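PDB 3HIU: uncharacterized protein from Xanthomonas campestris pv. campestris, which is of unknown function but belongs to a family of ferritin-like four-helix proteins and holds a sodium ion between its helices, possibly in place of another metal. Local coordinates for residues R4-L7 and V8-L11; D13-A16 and M17-A21; L106-A109 and S110-L114; V126-I129 and C130-I133; Q136-E139 and M140-L144. All coordinates share one frame; numbering follows the deposited sequence.

Overall arrangement
All five contacts are i to i+4 ladders within single helices of a ferritin-like four-helix bundle. Contacts 1 and 2 share helix 2-28, contacts 4 and 5 share helix 124-159, and contact 3 lies on helix 94-120. Contacts 1 and 3 are largely buried and both meet the second subunit; contacts 2, 4 and 5 are partly buried. Near one end of the bundle the chemistry is apolar: Leu-7 CD2 of contact 1 lies 3.5 Å from Leu-114 CD2 of contact 3 and 3.9 Å from Val-126 CG1 of contact 4. Around the sodium ion it turns acidic, with Glu-18, Glu-107 and Glu-137 supplied by contacts 2, 3 and 5.

Contact 1 (R4-L7 and V8-L11). With EDO (1,2-ethanediol), chain R.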
loop_
_atom_site.group_PDB
_atom_site.type_symbol
_atom_site.label_atom_id
_atom_site.label_comp_id
_atom_site.label_asym_id
_atom_site.label_seq_id
_atom_site.Cartn_x
_atom_site.Cartn_y
_atom_site.Cartn_z
ATOM N N ARG B 4 -19.037 -4.432 -19.437
ATOM C CA ARG B 4 -18.668 -5.778 -19.022
ATOM C C ARG B 4 -17.179 -5.990 -19.130
ATOM O O ARG B 4 -16.563 -6.569 -18.240
ATOM C CB ARG B 4 -19.358 -6.849 -19.858
ATOM C CG ARG B 4 -18.703 -8.214 -19.700
ATOM C CD ARG B 4 -19.544 -9.334 -20.285
ATOM N NE ARG B 4 -20.827 -9.496 -19.601
ATOM C CZ ARG B 4 -21.668 -10.498 -19.830
ATOM N NH1 ARG B 4 -21.353 -11.430 -20.716
ATOM N NH2 ARG B 4 -22.817 -10.572 -19.170
ATOM N N GLU B 5 -16.601 -5.533 -20.232
ATOM C CA GLU B 5 -15.198 -5.819 -20.500
ATOM C C GLU B 5 -14.214 -4.912 -19.751
ATOM O O GLU B 5 -13.016 -5.178 -19.741
ATOM C CB GLU B 5 -14.924 -5.859 -22.012
ATOM C CG GLU B 5 -14.729 -7.275 -22.603
ATOM C CD GLU B 5 -15.769 -8.301 -22.148
ATOM O OE1 GLU B 5 -16.350 -8.993 -23.011
ATOM O OE2 GLU B 5 -15.998 -8.432 -20.929
ATOM N N ARG B 6 -14.708 -3.854 -19.116
ATOM C CA ARG B 6 -13.878 -3.115 -18.168
ATOM C C ARG B 6 -13.923 -3.802 -16.803
ATOM O O ARG B 6 -12.910 -3.925 -16.121
ATOM C CB ARG B 6 -14.335 -1.667 -18.037
ATOM C CG ARG B 6 -13.769 -0.973 -16.804
ATOM C CD ARG B 6 -12.255 -0.924 -16.872
ATOM N NE ARG B 6 -11.825 -0.182 -18.048
ATOM C CZ ARG B 6 -10.612 -0.256 -18.583
ATOM N NH1 ARG B 6 -10.320 0.468 -19.657
ATOM N NH2 ARG B 6 -9.697 -1.055 -18.051
ATOM N N LEU B 7 -15.114 -4.241 -16.413
ATOM C CA LEU B 7 -15.321 -5.026 -15.202
ATOM C C LEU B 7 -14.448 -6.282 -15.273
ATOM O O LEU B 7 -13.708 -6.595 -14.340
ATOM C CB LEU B 7 -16.800 -5.426 -15.108
ATOM C CG LEU B 7 -17.495 -5.636 -13.760
ATOM C CD1 LEU B 7 -18.663 -6.586 -13.925
ATOM C CD2 LEU B 7 -16.535 -6.162 -12.721
ATOM N N VAL B 8 -14.542 -6.992 -16.396
ATOM C CA VAL B 8 -13.726 -8.175 -16.666
ATOM C C VAL B 8 -12.229 -7.848 -16.624
ATOM O O VAL B 8 -11.425 -8.610 -16.068
ATOM C CB VAL B 8 -14.072 -8.777 -18.041
ATOM C CG1 VAL B 8 -13.052 -9.822 -18.440
ATOM C CG2 VAL B 8 -15.485 -9.364 -18.028
ATOM N N LYS B 9 -11.865 -6.710 -17.212
ATOM C CA LYS B 9 -10.492 -6.205 -17.175
ATOM C C LYS B 9 -9.930 -6.054 -15.744
ATOM O O LYS B 9 -8.824 -6.527 -15.454
ATOM C CB LYS B 9 -10.421 -4.873 -17.921
ATOM C CG LYS B 9 -9.053 -4.537 -18.467
ATOM C CD LYS B 9 -8.228 -3.779 -17.450
ATOM C CE LYS B 9 -6.774 -3.667 -17.882
ATOM N NZ LYS B 9 -5.930 -3.263 -16.723
ATOM N N TRP B 10 -10.690 -5.395 -14.860
ATOM C CA TRP B 10 -10.283 -5.190 -13.465
ATOM C C TRP B 10 -10.454 -6.444 -12.627
ATOM O O TRP B 10 -9.697 -6.675 -11.685
ATOM C CB TRP B 10 -11.025 -4.006 -12.839
ATOM C CG TRP B 10 -10.608 -2.724 -13.460
ATOM C CD1 TRP B 10 -9.519 -2.535 -14.228
ATOM C CD2 TRP B 10 -11.255 -1.448 -13.352
ATOM N NE1 TRP B 10 -9.438 -1.223 -14.624
ATOM C CE2 TRP B 10 -10.492 -0.533 -14.092
ATOM C CE3 TRP B 10 -12.401 -0.994 -12.701
ATOM C CZ2 TRP B 10 -10.837 0.811 -14.208
ATOM C CZ3 TRP B 10 -12.740 0.348 -12.814
ATOM C CH2 TRP B 10 -11.963 1.229 -13.561
ATOM N N LEU B 11 -11.432 -7.269 -12.974
ATOM C CA LEU B 11 -11.554 -8.575 -12.334
ATOM C C LEU B 11 -10.297 -9.439 -12.556
ATOM O O LEU B 11 -9.828 -10.113 -11.635
ATOM C CB LEU B 11 -12.808 -9.305 -12.823
ATOM C CG LEU B 11 -14.124 -8.982 -12.112
ATOM C CD1 LEU B 11 -15.239 -9.869 -12.661
ATOM C CD2 LEU B 11 -13.996 -9.139 -10.592
HETATM C C1 EDO R . -11.367 -1.992 -21.706
HETATM O O1 EDO R . -10.907 -3.255 -21.219
HETATM C C2 EDO R . -10.283 -1.340 -22.563
HETATM O O2 EDO R . -10.688 -0.011 -22.926
#
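Arg-6 reaches forward along helix 2-28 of the ferritin-like bundle and lays its CD over one face of the Trp-10 indole. This CH-pi contact puts Arg-6 CD 3.6 Å from the centroid of the six-membered ring, 23° off the ring normal. Bends at chi2 and chi3 fold the chain so that the guanidinium plane makes 37° with the ring. Lys-9 runs beside it, its CD 3.2 Å from Arg-6 NH2 at the guanidinium edge. Arg-6 NE forms a salt bridge with Glu-159 of the second subunit; Asp-91 OD1 of that subunit takes Arg-6 NH2, Lys-9 NZ and Trp-10 NE1, an anion that probably offsets the nearness of the two cations. On the bundle side, Leu-7 CD2 lies 3.8 Å from Leu-11 CG, and both leucines pack against Leu-114.

Glu-5 is an exposed residue, yet its OE2 lies alongside Val-8, 3.1 Å from Val-8 CG2, buried by the contact and with no polar partner in the model. The ethanediol side is looser. This molecule, probably from the crystallisation liquor, places C1 over one guanidinium face and is also hydrogen-bonded to Met-89 O of the second subunit. Glu-5 O accepts from Lys-9 N at 3.2 Å, the donor standing 61° out of the carbonyl plane, and also from ethanediol O1, again at 3.2 Å.

Contact 2 (D13-A16 and M17-A21)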
loop_
_atom_site.group_PDB
_atom_site.type_symbol
_atom_site.label_atom_id
_atom_site.label_comp_id
_atom_site.label_asym_id
_atom_site.label_seq_id
_atom_site.Cartn_x
_atom_site.Cartn_y
_atom_site.Cartn_z
ATOM N N ASP B 13 -7.163 -8.333 -13.216
ATOM C CA ASP B 13 -6.063 -7.739 -12.451
ATOM C C ASP B 13 -6.084 -8.303 -11.036
ATOM O O ASP B 13 -5.085 -8.817 -10.541
ATOM C CB ASP B 13 -6.187 -6.205 -12.391
ATOM C CG ASP B 13 -5.866 -5.526 -13.717
ATOM O OD1 ASP B 13 -5.184 -6.134 -14.563
ATOM O OD2 ASP B 13 -6.290 -4.371 -13.915
ATOM N N ALA B 14 -7.246 -8.210 -10.398
ATOM C CA ALA B 14 -7.429 -8.658 -9.018
ATOM C C ALA B 14 -7.154 -10.145 -8.846
ATOM O O ALA B 14 -6.513 -10.552 -7.880
ATOM C CB ALA B 14 -8.840 -8.330 -8.531
ATOM N N TYR B 15 -7.652 -10.957 -9.773
ATOM C CA TYR B 15 -7.440 -12.391 -9.691
ATOM C C TYR B 15 -5.948 -12.657 -9.560
ATOM O O TYR B 15 -5.521 -13.520 -8.796
ATOM C CB TYR B 15 -7.988 -13.092 -10.934
ATOM C CG TYR B 15 -7.792 -14.591 -10.897
ATOM C CD1 TYR B 15 -8.748 -15.419 -10.325
ATOM C CD2 TYR B 15 -6.643 -15.179 -11.413
ATOM C CE1 TYR B 15 -8.575 -16.791 -10.277
ATOM C CE2 TYR B 15 -6.461 -16.554 -11.372
ATOM C CZ TYR B 15 -7.433 -17.352 -10.802
ATOM O OH TYR B 15 -7.269 -18.717 -10.753
ATOM N N ALA B 16 -5.162 -11.896 -10.312
ATOM C CA ALA B 16 -3.723 -12.066 -10.356
ATOM C C ALA B 16 -3.099 -11.425 -9.130
ATOM O O ALA B 16 -2.089 -11.886 -8.613
ATOM C CB ALA B 16 -3.175 -11.444 -11.617
HETATM N N MSE B 17 -3.713 -10.347 -8.672
HETATM C CA MSE B 17 -3.278 -9.679 -7.462
HETATM C C MSE B 17 -3.446 -10.616 -6.255
HETATM O O MSE B 17 -2.593 -10.669 -5.365
HETATM C CB MSE B 17 -4.093 -8.400 -7.299
HETATM C CG MSE B 17 -3.624 -7.477 -6.217
HETATM SE SE MSE B 17 -4.991 -6.117 -5.945
HETATM C CE MSE B 17 -5.193 -5.538 -7.798
ATOM N N GLU B 18 -4.547 -11.357 -6.236
ATOM C CA GLU B 18 -4.838 -12.295 -5.156
ATOM C C GLU B 18 -3.900 -13.482 -5.172
ATOM O O GLU B 18 -3.659 -14.105 -4.140
ATOM C CB GLU B 18 -6.278 -12.804 -5.252
ATOM C CG GLU B 18 -7.327 -11.737 -5.044
ATOM C CD GLU B 18 -7.245 -11.119 -3.674
ATOM O OE1 GLU B 18 -6.541 -11.674 -2.802
ATOM O OE2 GLU B 18 -7.892 -10.072 -3.463
ATOM N N LYS B 19 -3.373 -13.826 -6.309
ATOM C CA LYS B 19 -2.417 -14.925 -6.415
ATOM C C LYS B 19 -1.043 -14.469 -5.913
ATOM O O LYS B 19 -0.313 -15.240 -5.286
ATOM C CB LYS B 19 -2.332 -15.434 -7.858
ATOM C CG LYS B 19 -3.672 -15.894 -8.450
ATOM C CD LYS B 19 -4.090 -17.250 -7.898
ATOM C CE LYS B 19 -5.600 -17.426 -7.906
ATOM N NZ LYS B 19 -6.012 -18.639 -7.135
ATOM N N GLU B 20 -0.704 -13.209 -6.185
ATOM C CA GLU B 20 0.524 -12.601 -5.680
ATOM C C GLU B 20 0.424 -12.379 -4.174
ATOM O O GLU B 20 1.400 -12.547 -3.435
ATOM C CB GLU B 20 0.788 -11.270 -6.389
ATOM C CG GLU B 20 1.860 -10.413 -5.729
ATOM C CD GLU B 20 1.888 -8.985 -6.255
ATOM O OE1 GLU B 20 0.864 -8.525 -6.816
ATOM O OE2 GLU B 20 2.938 -8.320 -6.098
ATOM N N ALA B 21 -0.762 -11.991 -3.721
ATOM C CA ALA B 21 -0.997 -11.827 -2.299
ATOM C C ALA B 21 -0.827 -13.180 -1.617
ATOM O O ALA B 21 -0.118 -13.293 -0.613
ATOM C CB ALA B 21 -2.400 -11.254 -2.038
#
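Tyr-15 and Lys-19, one turn apart on the first helix (2-28) of the four-helix bundle, make the CH-pi contact of this stretch. Lys-19 CE sits over one face of the phenol, 3.8 Å from the ring centroid and 28° off its normal. A trans first torsion in Tyr-15 (chi1 -180°) carries the ring forward to meet a lysine chain bent at chi2. Lys-19 NZ continues to Ser-53 in a weak hydrogen bond.

Backbone hydrogen bonds are uneven. Glu-18 N to Ala-14 O is short at 2.7 Å, whereas Lys-19 N divides weakly between Tyr-15 O and Ala-16 O.

Apolar packing is slight within the stretch: selenomethionine Met-17 brings its CE 4.0 Å from Ala-14 CA and also packs on Phe-103 and Ser-110 of helix 94-120.

The charged ends find partners beyond the stretch, Asp-13 at the subunit interface and Glu-18 inside the bundle. Asp-13 OD2 forms salt bridges with Lys-9 and with Lys-95 of the second subunit. The Glu-18 carboxylate approaches the sodium ion, while its CG rests 3.2 Å from Ala-14 O.

Contact 3 (L106-A109 and S110-L114); sequences LEIA and SYRAL
The Tyr-111 ring stands obliquely to the Glu-107 carbonyl one turn earlier on helix 94-120 of this ferritin-like fold, CD2 lying 3.1 Å from Glu-107 O. That oxygen approaches neither squarely over the face nor at the edge. Its hydrogen bond is with the backbone: Tyr-111 N donates to it at 2.9 Å. With CG beside its own backbone N (chi1 -78°), the phenol turns inward among the helices, where Ile-133 and Val-56 pack against it. The other flat groups, the Glu-107 carboxylate and the Arg-112 guanidinium, diverge. Glu-107 points toward the sodium ion and lies close to the acids Glu-18, Glu-104 and Glu-137, a crowding of carboxylates consistent with a cation site. Arg-112 lets its aliphatic part cross Ile-108, where Arg-112 CD lies 3.9 Å from Ile-108 CG2, before NH2 bonds Gln-148 of the second subunit.

The same neighbouring glutamine also donates to Ala-109 O, which already accepts from Ala-113 N. The helix therefore serves two surfaces, an acidic one inside the bundle and one at the dimer interface.

Ser-110 binds back to its own helix. Its hydroxyl, anti to the carbonyl carbon (chi1 -46°), gives Leu-106 O a second hydrogen bond. Ser-110 N reaches that oxygen at 3.1 Å, whereas OG donates at 2.7 Å from 39° above the carbonyl plane.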
loop_
_atom_site.group_PDB
_atom_site.type_symbol
_atom_site.label_atom_id
_atom_site.label_comp_id
_atom_site.label_asym_id
_atom_site.label_seq_id
_atom_site.Cartn_x
_atom_site.Cartn_y
_atom_site.Cartn_z
ATOM N N LEU B 106 -3.376 -1.539 -1.431
ATOM C CA LEU B 106 -3.482 -1.724 -2.864
ATOM C C LEU B 106 -4.775 -2.467 -3.132
ATOM O O LEU B 106 -5.576 -2.063 -3.960
ATOM C CB LEU B 106 -2.300 -2.541 -3.391
ATOM C CG LEU B 106 -2.188 -2.637 -4.915
ATOM C CD1 LEU B 106 -2.306 -1.257 -5.533
ATOM C CD2 LEU B 106 -0.871 -3.298 -5.327
ATOM N N GLU B 107 -4.988 -3.555 -2.408
ATOM C CA GLU B 107 -6.192 -4.362 -2.592
ATOM C C GLU B 107 -7.480 -3.580 -2.329
ATOM O O GLU B 107 -8.402 -3.604 -3.151
ATOM C CB GLU B 107 -6.134 -5.628 -1.730
ATOM C CG GLU B 107 -5.125 -6.665 -2.220
ATOM C CD GLU B 107 -5.303 -8.012 -1.543
ATOM O OE1 GLU B 107 -5.722 -8.971 -2.222
ATOM O OE2 GLU B 107 -5.037 -8.109 -0.326
ATOM N N ILE B 108 -7.544 -2.897 -1.187
ATOM C CA ILE B 108 -8.667 -2.005 -0.881
ATOM C C ILE B 108 -9.006 -1.127 -2.090
ATOM O O ILE B 108 -10.051 -1.287 -2.718
ATOM C CB ILE B 108 -8.356 -1.103 0.328
ATOM C CG1 ILE B 108 -8.290 -1.931 1.613
ATOM C CG2 ILE B 108 -9.396 -0.011 0.458
ATOM C CD1 ILE B 108 -7.345 -1.362 2.661
ATOM N N ALA B 109 -8.110 -0.208 -2.426
ATOM C CA ALA B 109 -8.346 0.677 -3.549
ATOM C C ALA B 109 -8.908 -0.082 -4.758
ATOM O O ALA B 109 -9.909 0.329 -5.341
ATOM C CB ALA B 109 -7.080 1.428 -3.908
ATOM N N SER B 110 -8.282 -1.193 -5.128
ATOM C CA SER B 110 -8.723 -1.937 -6.308
ATOM C C SER B 110 -10.151 -2.450 -6.188
ATOM O O SER B 110 -10.948 -2.339 -7.122
ATOM C CB SER B 110 -7.794 -3.113 -6.568
ATOM O OG SER B 110 -6.455 -2.685 -6.476
ATOM N N TYR B 111 -10.471 -3.016 -5.033
ATOM C CA TYR B 111 -11.788 -3.577 -4.837
ATOM C C TYR B 111 -12.860 -2.493 -4.713
ATOM O O TYR B 111 -13.985 -2.677 -5.173
ATOM C CB TYR B 111 -11.785 -4.530 -3.645
ATOM C CG TYR B 111 -11.175 -5.877 -3.975
ATOM C CD1 TYR B 111 -11.796 -6.728 -4.875
ATOM C CD2 TYR B 111 -9.981 -6.296 -3.390
ATOM C CE1 TYR B 111 -11.259 -7.965 -5.187
ATOM C CE2 TYR B 111 -9.424 -7.538 -3.695
ATOM C CZ TYR B 111 -10.074 -8.370 -4.598
ATOM O OH TYR B 111 -9.556 -9.608 -4.921
ATOM N N ARG B 112 -12.521 -1.358 -4.109
ATOM C CA ARG B 112 -13.443 -0.232 -4.116
ATOM C C ARG B 112 -13.790 0.117 -5.553
ATOM O O ARG B 112 -14.953 0.280 -5.883
ATOM C CB ARG B 112 -12.852 0.994 -3.425
ATOM C CG ARG B 112 -12.688 0.861 -1.919
ATOM C CD ARG B 112 -12.090 2.134 -1.302
ATOM N NE ARG B 112 -13.116 3.066 -0.838
ATOM C CZ ARG B 112 -13.343 4.270 -1.357
ATOM N NH1 ARG B 112 -14.304 5.027 -0.858
ATOM N NH2 ARG B 112 -12.614 4.730 -2.360
ATOM N N ALA B 113 -12.774 0.228 -6.410
ATOM C CA ALA B 113 -12.983 0.597 -7.809
ATOM C C ALA B 113 -13.627 -0.531 -8.620
ATOM O O ALA B 113 -14.172 -0.286 -9.692
ATOM C CB ALA B 113 -11.689 1.067 -8.449
ATOM N N LEU B 114 -13.574 -1.759 -8.108
ATOM C CA LEU B 114 -14.329 -2.861 -8.704
ATOM C C LEU B 114 -15.826 -2.770 -8.408
ATOM O O LEU B 114 -16.662 -3.014 -9.278
ATOM C CB LEU B 114 -13.795 -4.216 -8.254
ATOM C CG LEU B 114 -13.074 -4.954 -9.376
ATOM C CD1 LEU B 114 -12.172 -6.028 -8.797
ATOM C CD2 LEU B 114 -14.094 -5.543 -10.331
#

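Contact 4 (V126-I129 and C130-I133)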
loop_
_atom_site.group_PDB
_atom_site.type_symbol
_atom_site.label_atom_id
_atom_site.label_comp_id
_atom_site.label_asym_id
_atom_site.label_seq_id
_atom_site.Cartn_x
_atom_site.Cartn_y
_atom_site.Cartn_z
ATOM N N VAL B 126 -21.825 -9.344 -8.730
ATOM C CA VAL B 126 -20.380 -9.147 -8.780
ATOM C C VAL B 126 -19.983 -8.098 -7.742
ATOM O O VAL B 126 -19.028 -8.280 -7.001
ATOM C CB VAL B 126 -19.905 -8.703 -10.191
ATOM C CG1 VAL B 126 -18.401 -8.492 -10.206
ATOM C CG2 VAL B 126 -20.290 -9.735 -11.225
ATOM N N ALA B 127 -20.752 -7.015 -7.683
ATOM C CA ALA B 127 -20.476 -5.908 -6.778
ATOM C C ALA B 127 -20.451 -6.342 -5.312
ATOM O O ALA B 127 -19.658 -5.831 -4.518
ATOM C CB ALA B 127 -21.487 -4.789 -6.997
ATOM N N GLN B 128 -21.321 -7.279 -4.953
ATOM C CA GLN B 128 -21.376 -7.774 -3.578
ATOM C C GLN B 128 -20.138 -8.608 -3.271
ATOM O O GLN B 128 -19.497 -8.411 -2.243
ATOM C CB GLN B 128 -22.654 -8.591 -3.326
ATOM C CG GLN B 128 -23.389 -8.254 -2.010
ATOM C CD GLN B 128 -22.744 -8.861 -0.768
ATOM O OE1 GLN B 128 -22.190 -8.145 0.070
ATOM N NE2 GLN B 128 -22.822 -10.183 -0.644
ATOM N N ILE B 129 -19.807 -9.541 -4.162
ATOM C CA ILE B 129 -18.564 -10.290 -4.033
ATOM C C ILE B 129 -17.491 -9.296 -3.620
ATOM O O ILE B 129 -16.842 -9.447 -2.586
ATOM C CB ILE B 129 -18.122 -10.956 -5.363
ATOM C CG1 ILE B 129 -19.250 -11.786 -5.973
ATOM C CG2 ILE B 129 -16.911 -11.852 -5.133
ATOM C CD1 ILE B 129 -19.433 -13.138 -5.312
ATOM N N CYS B 130 -17.350 -8.255 -4.431
ATOM C CA CYS B 130 -16.243 -7.326 -4.295
ATOM C C CYS B 130 -16.263 -6.509 -3.010
ATOM O O CYS B 130 -15.212 -6.158 -2.478
ATOM C CB CYS B 130 -16.183 -6.418 -5.511
ATOM S SG CYS B 130 -15.857 -7.339 -6.997
ATOM N N GLU B 131 -17.452 -6.199 -2.513
ATOM C CA GLU B 131 -17.560 -5.439 -1.272
ATOM C C GLU B 131 -17.190 -6.339 -0.100
ATOM O O GLU B 131 -16.726 -5.867 0.946
ATOM C CB GLU B 131 -18.977 -4.879 -1.089
ATOM C CG GLU B 131 -19.338 -3.727 -2.021
ATOM C CD GLU B 131 -20.849 -3.534 -2.162
ATOM O OE1 GLU B 131 -21.599 -3.909 -1.232
ATOM O OE2 GLU B 131 -21.293 -3.011 -3.207
ATOM N N ASP B 132 -17.398 -7.640 -0.283
ATOM C CA ASP B 132 -17.142 -8.598 0.780
ATOM C C ASP B 132 -15.654 -8.897 0.866
ATOM O O ASP B 132 -15.091 -8.942 1.961
ATOM C CB ASP B 132 -17.971 -9.873 0.596
ATOM C CG ASP B 132 -19.433 -9.674 0.964
ATOM O OD1 ASP B 132 -19.703 -8.921 1.925
ATOM O OD2 ASP B 132 -20.314 -10.262 0.297
ATOM N N ILE B 133 -15.015 -9.081 -0.286
ATOM C CA ILE B 133 -13.560 -9.187 -0.325
ATOM C C ILE B 133 -12.937 -7.911 0.253
ATOM O O ILE B 133 -11.963 -7.959 1.006
ATOM C CB ILE B 133 -13.036 -9.433 -1.767
ATOM C CG1 ILE B 133 -13.440 -10.828 -2.252
ATOM C CG2 ILE B 133 -11.510 -9.257 -1.835
ATOM C CD1 ILE B 133 -13.206 -11.058 -3.741
#
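Ile-129 and Ile-133 carry the apolar part, crossing with CG2 of the first 4.0 Å from CD1 of the second. The reach comes from Ile-133, whose CG1 lies beside the backbone N (chi1 -68°) and leads CD1 back toward the preceding turn. A second apolar pair is looser: Val-126 CG1 is 4.3 Å from Cys-130 SG, barely in contact. Both pairs join the packing between helices, Val-126 and Ile-129 against Cys-59, Cys-130 against Val-115, and Ile-133 against Tyr-111.

Polar side chains occupy the other side of the helix. Gln-128 and Asp-132 cross there, exposed, with amide and carboxylate planes 79° apart; the amide is probably turned over, so its individual atoms settle nothing about the bonding. Glu-131 runs out straight beyond CG along Ala-127, with OE2 4.2 Å from Ala-127 CB, and ends in a salt bridge to Arg-119 of helix 94-120.

Backbone bonds vary in quality. Ile-133 N to Ile-129 O is 3.0 Å and nearly straight, at 169°, while Asp-132 N donates to Gln-128 O and makes an additional weak bond with Ile-129 O.

Such a division, with aliphatic residues and cysteine facing the other helices and acids and amide along the outside, is that of an amphipathic helix, here the last long helix of a ferritin-like four-helix bundle.

Contact 5 (Q136-E139 and M140-L144); sequences QEIE and MAEWL
Met-140, a selenomethionine, opens the second half of this turn-to-turn ladder on helix 124-159, the last of the ferritin-like four, by donating its N to Gln-136 O at 2.9 Å. Met-140 CB lies 3.2 Å from the same oxygen, Gln-136 O, and with the side chain starting out opposite its own N (chi1 -180°) it heads into the interior, against Ile-42 and His-45 of helix 36-62 and Glu-104 of helix 94-120.

Ala-141 follows, its N bonded to Glu-137 O at 2.8 Å and its CB 3.2 Å from that oxygen. The Glu-137 side chain points the other way and comes within about 3 Å of the sodium ion, whose site includes Gln-52 and Thr-49. Glu-137 OE1 accepts a hydrogen bond from His-45 NE2 and OE2 a weak one from Gln-52, whose NE2 also bonds Gln-136 OE1; these bonds limit how the carboxylate can turn.

Glu-142 stands on the exposed side, with its N 2.9 Å from Ile-138 O. Its extended chain crosses Ile-138, where Glu-142 OE1 comes only to 4.2 Å from Ile-138 CG2, a loose touch.

Trp-143 ends the contact. Its indole leads away to stack on His-147, while its backbone N holds Glu-139 O at 3.1 Å through a bent bond, 138° at the hydrogen.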
loop_
_atom_site.group_PDB
_atom_site.type_symbol
_atom_site.label_atom_id
_atom_site.label_comp_id
_atom_site.label_asym_id
_atom_site.label_seq_id
_atom_site.Cartn_x
_atom_site.Cartn_y
_atom_site.Cartn_z
ATOM N N GLN B 136 -12.764 -7.707 4.055
ATOM C CA GLN B 136 -11.712 -8.585 4.564
ATOM C C GLN B 136 -10.327 -7.941 4.476
ATOM O O GLN B 136 -9.473 -8.167 5.340
ATOM C CB GLN B 136 -11.710 -9.917 3.806
ATOM C CG GLN B 136 -13.056 -10.633 3.762
ATOM C CD GLN B 136 -12.967 -11.997 3.086
ATOM O OE1 GLN B 136 -12.110 -12.226 2.229
ATOM N NE2 GLN B 136 -13.851 -12.908 3.472
ATOM N N GLU B 137 -10.102 -7.152 3.424
ATOM C CA GLU B 137 -8.824 -6.456 3.254
ATOM C C GLU B 137 -8.721 -5.374 4.311
ATOM O O GLU B 137 -7.680 -5.199 4.950
ATOM C CB GLU B 137 -8.699 -5.862 1.847
ATOM C CG GLU B 137 -8.916 -6.866 0.730
ATOM C CD GLU B 137 -8.273 -8.203 1.024
ATOM O OE1 GLU B 137 -7.175 -8.241 1.613
ATOM O OE2 GLU B 137 -8.865 -9.230 0.664
ATOM N N ILE B 138 -9.828 -4.670 4.519
ATOM C CA ILE B 138 -9.896 -3.672 5.576
ATOM C C ILE B 138 -9.666 -4.300 6.941
ATOM O O ILE B 138 -8.845 -3.824 7.726
ATOM C CB ILE B 138 -11.230 -2.945 5.558
ATOM C CG1 ILE B 138 -11.234 -1.922 4.413
ATOM C CG2 ILE B 138 -11.468 -2.269 6.899
ATOM C CD1 ILE B 138 -12.585 -1.326 4.102
ATOM N N GLU B 139 -10.396 -5.377 7.216
ATOM C CA GLU B 139 -10.232 -6.139 8.448
ATOM C C GLU B 139 -8.760 -6.514 8.661
ATOM O O GLU B 139 -8.193 -6.315 9.740
ATOM C CB GLU B 139 -11.101 -7.404 8.383
ATOM C CG GLU B 139 -11.568 -7.955 9.729
ATOM C CD GLU B 139 -10.745 -9.136 10.211
ATOM O OE1 GLU B 139 -9.517 -8.990 10.378
ATOM O OE2 GLU B 139 -11.336 -10.212 10.436
HETATM N N MSE B 140 -8.139 -7.059 7.610
HETATM C CA MSE B 140 -6.758 -7.552 7.684
HETATM C C MSE B 140 -5.745 -6.419 7.866
HETATM O O MSE B 140 -4.845 -6.497 8.710
HETATM C CB MSE B 140 -6.431 -8.364 6.428
HETATM C CG MSE B 140 -5.016 -8.952 6.376
HETATM SE SE MSE B 140 -4.556 -10.160 7.849
HETATM C CE MSE B 140 -3.278 -11.279 6.925
ATOM N N ALA B 141 -5.910 -5.372 7.061
ATOM C CA ALA B 141 -5.051 -4.202 7.121
ATOM C C ALA B 141 -5.092 -3.624 8.526
ATOM O O ALA B 141 -4.056 -3.229 9.088
ATOM C CB ALA B 141 -5.516 -3.164 6.098
ATOM N N GLU B 142 -6.301 -3.579 9.089
ATOM C CA GLU B 142 -6.491 -3.134 10.462
ATOM C C GLU B 142 -5.738 -4.007 11.453
ATOM O O GLU B 142 -5.194 -3.515 12.438
ATOM C CB GLU B 142 -7.971 -3.129 10.821
ATOM C CG GLU B 142 -8.665 -1.819 10.555
ATOM C CD GLU B 142 -9.980 -1.712 11.294
ATOM O OE1 GLU B 142 -10.878 -0.987 10.809
ATOM O OE2 GLU B 142 -10.119 -2.354 12.360
ATOM N N TRP B 143 -5.705 -5.308 11.195
ATOM C CA TRP B 143 -5.023 -6.210 12.110
ATOM C C TRP B 143 -3.537 -5.876 12.222
ATOM O O TRP B 143 -2.972 -5.876 13.311
ATOM C CB TRP B 143 -5.210 -7.668 11.691
ATOM C CG TRP B 143 -4.840 -8.638 12.785
ATOM C CD1 TRP B 143 -5.698 -9.281 13.639
ATOM C CD2 TRP B 143 -3.513 -9.062 13.158
ATOM N NE1 TRP B 143 -4.990 -10.080 14.507
ATOM C CE2 TRP B 143 -3.654 -9.965 14.234
ATOM C CE3 TRP B 143 -2.232 -8.769 12.680
ATOM C CZ2 TRP B 143 -2.551 -10.574 14.842
ATOM C CZ3 TRP B 143 -1.144 -9.379 13.283
ATOM C CH2 TRP B 143 -1.312 -10.269 14.354
ATOM N N LEU B 144 -2.912 -5.583 11.092
ATOM C CA LEU B 144 -1.470 -5.373 11.060
ATOM C C LEU B 144 -1.028 -4.050 11.688
ATOM O O LEU B 144 -0.029 -4.008 12.410
ATOM C CB LEU B 144 -0.956 -5.440 9.616
ATOM C CG LEU B 144 -1.176 -6.699 8.782
ATOM C CD1 LEU B 144 -0.954 -6.323 7.340
ATOM C CD2 LEU B 144 -0.212 -7.776 9.217
#